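Local coordinates for protein putative N-acetylmuramoyl-L-alanine amidase (Neisseria meningitidis MC58, PDB 3CZX) that probably hydrolyses the bond between N-acetylmuramoyl residues and L-amino acid residues in cell-wall glycopeptides, and binds a zinc ion, at residues G57-V65 and S132-G140; H78-G89 and V143-D154. All blocks are in the same frame, centred on the assembly; numbering follows the deposited sequence.

Contact 1: G57-V65 and S132-G140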
loop_
_atom_site.group_PDB
_atom_site.type_symbol
_atom_site.label_atom_id
_atom_site.label_comp_id
_atom_site.label_asym_id
_atom_site.label_seq_id
_atom_site.Cartn_x
_atom_site.Cartn_y
_atom_site.Cartn_z
ATOM N N GLY A 57 -12.374 5.937 -1.939
ATOM C CA GLY A 57 -13.637 5.218 -2.020
ATOM C C GLY A 57 -14.867 6.109 -1.979
ATOM O O GLY A 57 -14.907 7.151 -2.653
ATOM N N ASN A 58 -15.867 5.668 -1.197
ATOM C CA ASN A 58 -17.185 6.307 -1.081
ATOM C C ASN A 58 -18.017 6.312 -2.375
ATOM O O ASN A 58 -18.583 7.352 -2.762
ATOM C CB ASN A 58 -17.063 7.734 -0.550
ATOM C CG ASN A 58 -18.393 8.283 -0.072
ATOM O OD1 ASN A 58 -19.135 7.610 0.667
ATOM N ND2 ASN A 58 -18.717 9.504 -0.511
HETATM N N MSE A 59 -18.085 5.155 -3.032
HETATM C CA MSE A 59 -18.905 4.971 -4.227
HETATM C C MSE A 59 -20.343 5.238 -3.825
HETATM O O MSE A 59 -20.769 4.797 -2.753
HETATM C CB MSE A 59 -18.758 3.539 -4.767
HETATM C CG MSE A 59 -19.800 3.109 -5.809
HETATM SE SE MSE A 59 -19.566 1.244 -6.423
HETATM C CE MSE A 59 -18.196 1.574 -7.793
ATOM N N PRO A 60 -21.104 5.945 -4.683
ATOM C CA PRO A 60 -22.500 6.231 -4.349
ATOM C C PRO A 60 -23.249 4.979 -3.938
ATOM O O PRO A 60 -23.094 3.942 -4.578
ATOM C CB PRO A 60 -23.062 6.785 -5.663
ATOM C CG PRO A 60 -21.905 7.375 -6.342
ATOM C CD PRO A 60 -20.738 6.504 -5.999
ATOM N N LEU A 61 -24.037 5.093 -2.872
ATOM C CA LEU A 61 -24.807 3.974 -2.319
ATOM C C LEU A 61 -25.574 3.219 -3.403
ATOM O O LEU A 61 -25.505 1.988 -3.471
ATOM C CB LEU A 61 -25.746 4.487 -1.205
ATOM C CG LEU A 61 -26.790 3.581 -0.536
ATOM C CD1 LEU A 61 -26.152 2.375 0.170
ATOM C CD2 LEU A 61 -27.626 4.399 0.452
ATOM N N ARG A 62 -26.280 3.951 -4.266
ATOM C CA ARG A 62 -27.017 3.334 -5.363
ATOM C C ARG A 62 -26.138 2.416 -6.189
ATOM O O ARG A 62 -26.546 1.310 -6.532
ATOM C CB ARG A 62 -27.633 4.395 -6.290
ATOM C CG ARG A 62 -28.730 3.853 -7.209
ATOM C CD ARG A 62 -29.177 4.879 -8.256
ATOM N NE ARG A 62 -30.618 4.773 -8.536
ATOM C CZ ARG A 62 -31.179 3.986 -9.461
ATOM N NH1 ARG A 62 -30.440 3.202 -10.248
ATOM N NH2 ARG A 62 -32.505 3.977 -9.601
ATOM N N ASP A 63 -24.934 2.882 -6.520
ATOM C CA ASP A 63 -24.007 2.085 -7.317
ATOM C C ASP A 63 -23.409 0.932 -6.516
ATOM O O ASP A 63 -23.201 -0.170 -7.044
ATOM C CB ASP A 63 -22.872 2.963 -7.836
ATOM C CG ASP A 63 -23.337 3.948 -8.877
ATOM O OD1 ASP A 63 -23.886 3.485 -9.890
ATOM O OD2 ASP A 63 -23.149 5.170 -8.681
ATOM N N ALA A 64 -23.120 1.202 -5.250
ATOM C CA ALA A 64 -22.558 0.185 -4.362
ATOM C C ALA A 64 -23.529 -0.976 -4.215
ATOM O O ALA A 64 -23.137 -2.150 -4.311
ATOM C CB ALA A 64 -22.238 0.791 -2.993
ATOM N N VAL A 65 -24.796 -0.640 -3.986
ATOM C CA VAL A 65 -25.826 -1.650 -3.754
ATOM C C VAL A 65 -26.014 -2.535 -4.967
ATOM O O VAL A 65 -26.226 -3.747 -4.835
ATOM C CB VAL A 65 -27.159 -1.000 -3.354
ATOM C CG1 VAL A 65 -28.314 -2.012 -3.427
ATOM C CG2 VAL A 65 -27.039 -0.389 -1.947
ATOM N N SER A 132 -22.194 5.501 9.203
ATOM C CA SER A 132 -22.381 6.290 7.964
ATOM C C SER A 132 -22.778 5.460 6.740
ATOM O O SER A 132 -23.469 5.949 5.834
ATOM C CB SER A 132 -21.111 7.119 7.644
ATOM O OG SER A 132 -20.067 6.348 7.063
ATOM N N ARG A 133 -22.349 4.197 6.711
ATOM C CA ARG A 133 -22.644 3.296 5.617
ATOM C C ARG A 133 -23.473 2.105 6.109
ATOM O O ARG A 133 -23.416 1.014 5.525
ATOM C CB ARG A 133 -21.339 2.807 4.967
ATOM C CG ARG A 133 -20.492 3.931 4.386
ATOM C CD ARG A 133 -21.045 4.390 3.055
ATOM N NE ARG A 133 -20.479 3.629 1.954
ATOM C CZ ARG A 133 -20.631 3.921 0.663
ATOM N NH1 ARG A 133 -21.402 4.930 0.280
ATOM N NH2 ARG A 133 -20.033 3.174 -0.262
ATOM N N LEU A 134 -24.253 2.316 7.172
ATOM C CA LEU A 134 -25.210 1.301 7.636
ATOM C C LEU A 134 -26.067 0.800 6.483
ATOM O O LEU A 134 -26.376 -0.398 6.409
ATOM C CB LEU A 134 -26.097 1.877 8.739
ATOM C CG LEU A 134 -27.053 0.929 9.471
ATOM C CD1 LEU A 134 -26.311 -0.217 10.142
ATOM C CD2 LEU A 134 -27.831 1.743 10.510
ATOM N N ALA A 135 -26.429 1.698 5.552
ATOM C CA ALA A 135 -27.201 1.291 4.350
ATOM C C ALA A 135 -26.536 0.185 3.516
ATOM O O ALA A 135 -27.222 -0.675 2.938
ATOM C CB ALA A 135 -27.496 2.501 3.461
ATOM N N TYR A 136 -25.199 0.212 3.469
ATOM C CA TYR A 136 -24.384 -0.817 2.784
ATOM C C TYR A 136 -24.541 -2.161 3.490
ATOM O O TYR A 136 -24.739 -3.186 2.843
ATOM C CB TYR A 136 -22.914 -0.375 2.801
ATOM C CG TYR A 136 -21.909 -1.153 1.964
ATOM C CD1 TYR A 136 -21.426 -0.633 0.757
ATOM C CD2 TYR A 136 -21.357 -2.347 2.423
ATOM C CE1 TYR A 136 -20.469 -1.315 -0.003
ATOM C CE2 TYR A 136 -20.445 -3.040 1.670
ATOM C CZ TYR A 136 -19.977 -2.517 0.464
ATOM O OH TYR A 136 -19.008 -3.158 -0.276
ATOM N N ALA A 137 -24.467 -2.124 4.816
ATOM C CA ALA A 137 -24.686 -3.315 5.652
ATOM C C ALA A 137 -26.125 -3.816 5.515
ATOM O O ALA A 137 -26.357 -5.007 5.299
ATOM C CB ALA A 137 -24.341 -3.016 7.134
ATOM N N GLN A 138 -27.093 -2.902 5.615
ATOM C CA GLN A 138 -28.516 -3.276 5.434
ATOM C C GLN A 138 -28.806 -3.929 4.092
ATOM O O GLN A 138 -29.650 -4.855 3.992
ATOM C CB GLN A 138 -29.424 -2.066 5.667
ATOM C CG GLN A 138 -29.373 -1.589 7.103
ATOM C CD GLN A 138 -30.089 -0.272 7.330
ATOM O OE1 GLN A 138 -30.194 0.570 6.420
ATOM N NE2 GLN A 138 -30.561 -0.069 8.561
ATOM N N ALA A 139 -28.095 -3.484 3.049
ATOM C CA ALA A 139 -28.279 -4.029 1.705
ATOM C C ALA A 139 -27.631 -5.391 1.506
ATOM O O ALA A 139 -27.738 -5.957 0.423
ATOM C CB ALA A 139 -27.758 -3.049 0.678
ATOM N N GLY A 140 -26.941 -5.903 2.532
ATOM C CA GLY A 140 -26.271 -7.195 2.460
ATOM C C GLY A 140 -24.773 -7.148 2.169
ATOM O O GLY A 140 -24.145 -8.169 1.897
#
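R133 reaches from the N-cap of helix 134-138 to the carbonyl oxygen of M59, just ahead of helix 61-69, and shows how one arginine can tie a loop to a neighbouring helix. From CB the chain turns so that CG stands anti to its own carbonyl carbon, where it packs against H78 NE2, at the rim of the ring of a zinc ligand. Two further bends, at chi2 (-78°) and chi3 (-89°), fold the methylenes back and swing the guanidinium across to the other segment. NE does not join this contact; it forms a salt bridge with E76. At the tip, NH1 and NH2 converge end-on on the single oxygen M59 O, each at 3.1 Å. That oxygen lies practically in the guanidinium plane, and NH2 meets it on a lone pair. N58 adds its amide from a different side: OD1 sits over a face of the guanidinium, 3.5 Å from NH1, too tilted for the two groups to stack.

Beyond the guanidinium, the axes of 61-65 and 134-138, 26° from parallel, come within 10.2 Å and the helices meet through small apolar groups. L61 straddles the methyl of A135 with both branches, CD1 and CD2 each 3.6 Å from A135 CB. V65 CG2 lies 3.8 Å from A139 CB, and the A64 methyl approaches the ring of Y136, whose OH bonds to T9. With G140, a Schellman motif ends the second helix.

Held by a shared carbonyl on one side and the carboxylate of E76 on another, the guanidinium has little freedom to rotate. R133 thus probably helps position E76, beside the zinc ligand H78, and may temper its charge.

Contact 2: H78-G89 and V143-D154. With ZN (zinc ion), chain E.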
loop_
_atom_site.group_PDB
_atom_site.type_symbol
_atom_site.label_atom_id
_atom_site.label_comp_id
_atom_site.label_asym_id
_atom_site.label_seq_id
_atom_site.Cartn_x
_atom_site.Cartn_y
_atom_site.Cartn_z
ATOM N N HIS A 78 -13.408 0.006 6.388
ATOM C CA HIS A 78 -13.463 1.205 7.228
ATOM C C HIS A 78 -12.532 1.026 8.410
ATOM O O HIS A 78 -12.001 -0.067 8.621
ATOM C CB HIS A 78 -14.862 1.374 7.800
ATOM C CG HIS A 78 -15.858 1.902 6.827
ATOM N ND1 HIS A 78 -16.282 3.216 6.844
ATOM C CD2 HIS A 78 -16.487 1.315 5.782
ATOM C CE1 HIS A 78 -17.104 3.421 5.828
ATOM N NE2 HIS A 78 -17.258 2.282 5.179
ATOM N N THR A 79 -12.299 2.117 9.159
ATOM C CA THR A 79 -11.705 2.026 10.484
ATOM C C THR A 79 -12.723 2.505 11.518
ATOM O O THR A 79 -13.507 3.455 11.240
ATOM C CB THR A 79 -10.413 2.868 10.650
ATOM O OG1 THR A 79 -10.706 4.244 10.421
ATOM C CG2 THR A 79 -9.390 2.478 9.656
ATOM N N ASN A 80 -12.706 1.864 12.682
ATOM C CA ASN A 80 -13.492 2.302 13.813
ATOM C C ASN A 80 -12.826 3.526 14.438
ATOM O O ASN A 80 -11.722 3.899 14.063
ATOM C CB ASN A 80 -13.704 1.167 14.812
ATOM C CG ASN A 80 -15.102 1.172 15.395
ATOM O OD1 ASN A 80 -15.692 2.248 15.620
ATOM N ND2 ASN A 80 -15.651 -0.024 15.635
ATOM N N ALA A 81 -13.538 4.206 15.323
ATOM C CA ALA A 81 -13.012 5.372 16.003
ATOM C C ALA A 81 -13.836 5.601 17.273
ATOM O O ALA A 81 -15.046 5.400 17.261
ATOM C CB ALA A 81 -13.106 6.596 15.111
ATOM N N ALA A 82 -13.173 6.043 18.328
ATOM C CA ALA A 82 -13.818 6.450 19.578
ATOM C C ALA A 82 -13.052 7.619 20.181
ATOM O O ALA A 82 -11.837 7.788 19.956
ATOM C CB ALA A 82 -13.861 5.318 20.558
ATOM N N ALA A 83 -13.774 8.437 20.950
ATOM C CA ALA A 83 -13.113 9.462 21.756
ATOM C C ALA A 83 -12.193 8.788 22.787
ATOM O O ALA A 83 -11.135 9.318 23.138
ATOM C CB ALA A 83 -14.154 10.359 22.425
ATOM N N ASN A 84 -12.586 7.609 23.244
ATOM C CA ASN A 84 -11.769 6.816 24.150
ATOM C C ASN A 84 -10.649 6.144 23.367
ATOM O O ASN A 84 -10.892 5.146 22.673
ATOM C CB ASN A 84 -12.599 5.729 24.823
ATOM C CG ASN A 84 -11.759 4.789 25.669
ATOM O OD1 ASN A 84 -10.533 4.937 25.805
ATOM N ND2 ASN A 84 -12.428 3.796 26.258
ATOM N N LYS A 85 -9.434 6.670 23.519
ATOM C CA LYS A 85 -8.297 6.219 22.707
ATOM C C LYS A 85 -7.713 4.879 23.149
ATOM O O LYS A 85 -6.705 4.439 22.594
ATOM C CB LYS A 85 -7.231 7.308 22.641
ATOM C CG LYS A 85 -7.624 8.456 21.760
ATOM C CD LYS A 85 -6.507 9.493 21.663
ATOM C CE LYS A 85 -5.310 8.980 20.854
ATOM N NZ LYS A 85 -5.683 8.614 19.461
ATOM N N THR A 86 -8.349 4.225 24.128
ATOM C CA THR A 86 -8.040 2.875 24.501
ATOM C C THR A 86 -9.052 1.864 23.926
ATOM O O THR A 86 -8.818 0.668 24.020
ATOM C CB THR A 86 -7.980 2.709 26.038
ATOM O OG1 THR A 86 -9.289 2.858 26.575
ATOM C CG2 THR A 86 -7.034 3.726 26.677
ATOM N N ALA A 87 -10.137 2.336 23.320
ATOM C CA ALA A 87 -11.137 1.443 22.664
ATOM C C ALA A 87 -10.374 0.627 21.614
ATOM O O ALA A 87 -9.540 1.172 20.900
ATOM C CB ALA A 87 -12.218 2.233 21.992
ATOM N N THR A 88 -10.672 -0.665 21.530
ATOM C CA THR A 88 -9.919 -1.569 20.676
ATOM C C THR A 88 -10.793 -2.722 20.195
ATOM O O THR A 88 -11.764 -3.085 20.855
ATOM C CB THR A 88 -8.694 -2.139 21.412
ATOM O OG1 THR A 88 -7.866 -2.912 20.515
ATOM C CG2 THR A 88 -9.086 -2.996 22.625
ATOM N N GLY A 89 -10.440 -3.282 19.041
ATOM C CA GLY A 89 -10.971 -4.582 18.619
ATOM C C GLY A 89 -11.533 -4.521 17.212
ATOM O O GLY A 89 -11.637 -3.456 16.613
ATOM N N VAL A 143 -19.703 -4.104 6.348
ATOM C CA VAL A 143 -18.878 -2.955 6.732
ATOM C C VAL A 143 -17.856 -3.490 7.705
ATOM O O VAL A 143 -18.178 -3.790 8.857
ATOM C CB VAL A 143 -19.739 -1.829 7.356
ATOM C CG1 VAL A 143 -18.862 -0.702 7.968
ATOM C CG2 VAL A 143 -20.700 -1.295 6.319
ATOM N N PHE A 144 -16.609 -3.630 7.228
ATOM C CA PHE A 144 -15.540 -4.249 8.024
ATOM C C PHE A 144 -14.659 -3.190 8.652
ATOM O O PHE A 144 -14.079 -2.376 7.930
ATOM C CB PHE A 144 -14.718 -5.207 7.127
ATOM C CG PHE A 144 -13.738 -6.091 7.856
ATOM C CD1 PHE A 144 -13.964 -6.527 9.137
ATOM C CD2 PHE A 144 -12.588 -6.530 7.211
ATOM C CE1 PHE A 144 -13.058 -7.378 9.782
ATOM C CE2 PHE A 144 -11.712 -7.357 7.846
ATOM C CZ PHE A 144 -11.925 -7.777 9.121
ATOM N N GLU A 145 -14.568 -3.234 9.978
ATOM C CA GLU A 145 -13.758 -2.318 10.770
ATOM C C GLU A 145 -12.755 -3.110 11.580
ATOM O O GLU A 145 -12.949 -3.408 12.750
ATOM C CB GLU A 145 -14.653 -1.481 11.674
ATOM C CG GLU A 145 -15.659 -0.671 10.901
ATOM C CD GLU A 145 -16.436 0.251 11.788
ATOM O OE1 GLU A 145 -15.925 1.320 12.149
ATOM O OE2 GLU A 145 -17.556 -0.107 12.133
ATOM N N PRO A 146 -11.639 -3.448 10.955
ATOM C CA PRO A 146 -10.662 -4.276 11.671
ATOM C C PRO A 146 -10.017 -3.640 12.908
ATOM O O PRO A 146 -9.577 -4.388 13.775
ATOM C CB PRO A 146 -9.602 -4.573 10.616
ATOM C CG PRO A 146 -10.085 -4.111 9.370
ATOM C CD PRO A 146 -11.270 -3.208 9.559
ATOM N N PHE A 147 -9.945 -2.316 12.986
ATOM C CA PHE A 147 -9.320 -1.674 14.148
ATOM C C PHE A 147 -9.799 -0.229 14.289
ATOM O O PHE A 147 -10.389 0.306 13.375
ATOM C CB PHE A 147 -7.773 -1.727 14.071
ATOM C CG PHE A 147 -7.196 -0.889 12.967
ATOM C CD1 PHE A 147 -6.746 0.389 13.189
ATOM C CD2 PHE A 147 -7.157 -1.372 11.678
ATOM C CE1 PHE A 147 -6.248 1.165 12.140
ATOM C CE2 PHE A 147 -6.635 -0.626 10.637
ATOM C CZ PHE A 147 -6.213 0.658 10.873
ATOM N N PHE A 148 -9.492 0.332 15.452
ATOM C CA PHE A 148 -9.819 1.708 15.780
ATOM C C PHE A 148 -8.627 2.558 15.392
ATOM O O PHE A 148 -7.543 2.404 15.955
ATOM C CB PHE A 148 -10.056 1.842 17.285
ATOM C CG PHE A 148 -11.397 1.359 17.749
ATOM C CD1 PHE A 148 -12.362 2.255 18.174
ATOM C CD2 PHE A 148 -11.690 0.000 17.763
ATOM C CE1 PHE A 148 -13.599 1.797 18.586
ATOM C CE2 PHE A 148 -12.937 -0.452 18.175
ATOM C CZ PHE A 148 -13.880 0.457 18.594
ATOM N N ILE A 149 -8.844 3.493 14.466
ATOM C CA ILE A 149 -7.813 4.413 14.053
ATOM C C ILE A 149 -7.386 5.294 15.215
ATOM O O ILE A 149 -6.253 5.802 15.229
ATOM C CB ILE A 149 -8.259 5.262 12.853
ATOM C CG1 ILE A 149 -7.060 5.875 12.154
ATOM C CG2 ILE A 149 -9.311 6.333 13.259
ATOM C CD1 ILE A 149 -7.429 6.666 10.912
ATOM N N SER A 150 -8.309 5.457 16.157
ATOM C CA SER A 150 -8.067 6.233 17.384
ATOM C C SER A 150 -7.182 5.516 18.414
ATOM O O SER A 150 -6.707 6.132 19.375
ATOM C CB SER A 150 -9.413 6.652 17.971
ATOM O OG SER A 150 -10.260 5.548 18.072
ATOM N N ASN A 151 -6.947 4.208 18.255
ATOM C CA ASN A 151 -6.048 3.470 19.097
ATOM C C ASN A 151 -4.612 3.558 18.576
ATOM O O ASN A 151 -4.281 2.903 17.600
ATOM C CB ASN A 151 -6.499 2.005 19.204
ATOM C CG ASN A 151 -5.789 1.272 20.307
ATOM O OD1 ASN A 151 -4.564 1.086 20.285
ATOM N ND2 ASN A 151 -6.537 0.893 21.331
ATOM N N ASP A 152 -3.774 4.405 19.180
ATOM C CA ASP A 152 -2.448 4.629 18.632
ATOM C C ASP A 152 -1.605 3.351 18.485
ATOM O O ASP A 152 -0.854 3.185 17.491
ATOM C CB ASP A 152 -1.645 5.624 19.492
ATOM C CG ASP A 152 -2.218 7.001 19.493
ATOM O OD1 ASP A 152 -3.119 7.337 18.696
ATOM O OD2 ASP A 152 -1.714 7.797 20.316
ATOM N N THR A 153 -1.677 2.475 19.482
ATOM C CA THR A 153 -0.926 1.215 19.514
ATOM C C THR A 153 -1.408 0.277 18.405
ATOM O O THR A 153 -0.588 -0.261 17.634
ATOM C CB THR A 153 -1.043 0.515 20.902
ATOM O OG1 THR A 153 -0.356 1.330 21.875
ATOM C CG2 THR A 153 -0.407 -0.886 20.872
ATOM N N ASP A 154 -2.728 0.082 18.298
ATOM C CA ASP A 154 -3.257 -0.800 17.222
ATOM C C ASP A 154 -2.965 -0.240 15.814
ATOM O O ASP A 154 -2.629 -0.956 14.892
ATOM C CB ASP A 154 -4.766 -0.971 17.347
ATOM C CG ASP A 154 -5.181 -1.619 18.646
ATOM O OD1 ASP A 154 -4.339 -2.238 19.328
ATOM O OD2 ASP A 154 -6.382 -1.469 18.976
HETATM ZN ZN ZN E . -15.893 4.901 8.193
HETATM O O HOH W 1 -16.233 3.768 10.058
HETATM O O HOH W 2 -13.654 -2.115 15.092
HETATM O O HOH W 3 -9.781 4.055 20.355
HETATM O O HOH W 4 -4.365 5.354 21.992
HETATM O O HOH W 5 -6.283 -0.539 24.088
HETATM O O HOH W 6 -8.581 -4.099 16.426
HETATM O O HOH W 7 -8.460 -1.606 17.389
HETATM O O HOH W 8 -18.026 5.589 8.691
#
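F148 sets CG anti to its own carbonyl carbon (chi1 -78°), which inserts its ring into the opposite loop, between N80 and A87. N80 CB sits over the centre of one face, 3.5 Å from the centroid, with its amide stacked almost parallel to the ring (5° between planes). The A87 methyl makes a second CH-pi contact on the opposite face. Alongside, the backbones meet in a single beta bridge, N80 N giving to F147 O and I149 N to N80 O. E145 OE1 comes within 3.1 Å of N80 CA.

H78 leaves strand 73-77 bonded through its N to F144 O, while CD2 packs on V143 CG1 (3.8 Å). A like first torsion (chi1 -77°) turns its imidazole to the metal. ND1 binds zinc at 2.2 Å, alongside H12, E26 and two waters, one of which donates to T79 O (3.0 Å); NE2 donates to E76, which fixes the rotation of the ring.

Farther out, polar groups close the loop. Bent at its last two torsions, K85 curls NZ onto S150 O (2.7 Å) and into a salt bridge with D152 OD1, an oxygen that N21 also uses. S150 OG accepts from A82 N. N151 works both ways: OD1 caps helix 152-177 by accepting from D154 N, and ND2 donates to A87 O at 3.0 Å. T88 OG1 meets D154 OD2 on its syn side at 2.6 Å, and a water links that same oxygen to the backbone N of F148 and G89. T79 OG1, in contrast, is buried against I149 without a polar partner.

Thus a long irregular loop gains its order from one enclosed ring and a network of backbone and side-chain hydrogen bonds, with one salt bridge, and begins at a metal ligand gripped through both ring nitrogens.

How the contacts relate
The segments alternate along the chain, 57-65, 78-89, 132-140 and 143-154, so the two contacts cross in sequence. Their centres lie 21 Å apart. Helix 61-69 leads into strand 73-77, which ends just before H78; helix 134-138 leads likewise into strand 142-145. Those strands are parallel neighbours in the middle of the mixed six-stranded sheet, so contact 1 joins the helices that precede them and contact 2 the chain at and beyond their C-terminal ends. The contacts meet where V143 CG2 packs against R133 O (3.7 Å) and the side chains of Y136 and A137. Both border the zinc site: H78 of contact 2 binds the metal, and the R133 side chain of contact 1 lies about 6 Å from it.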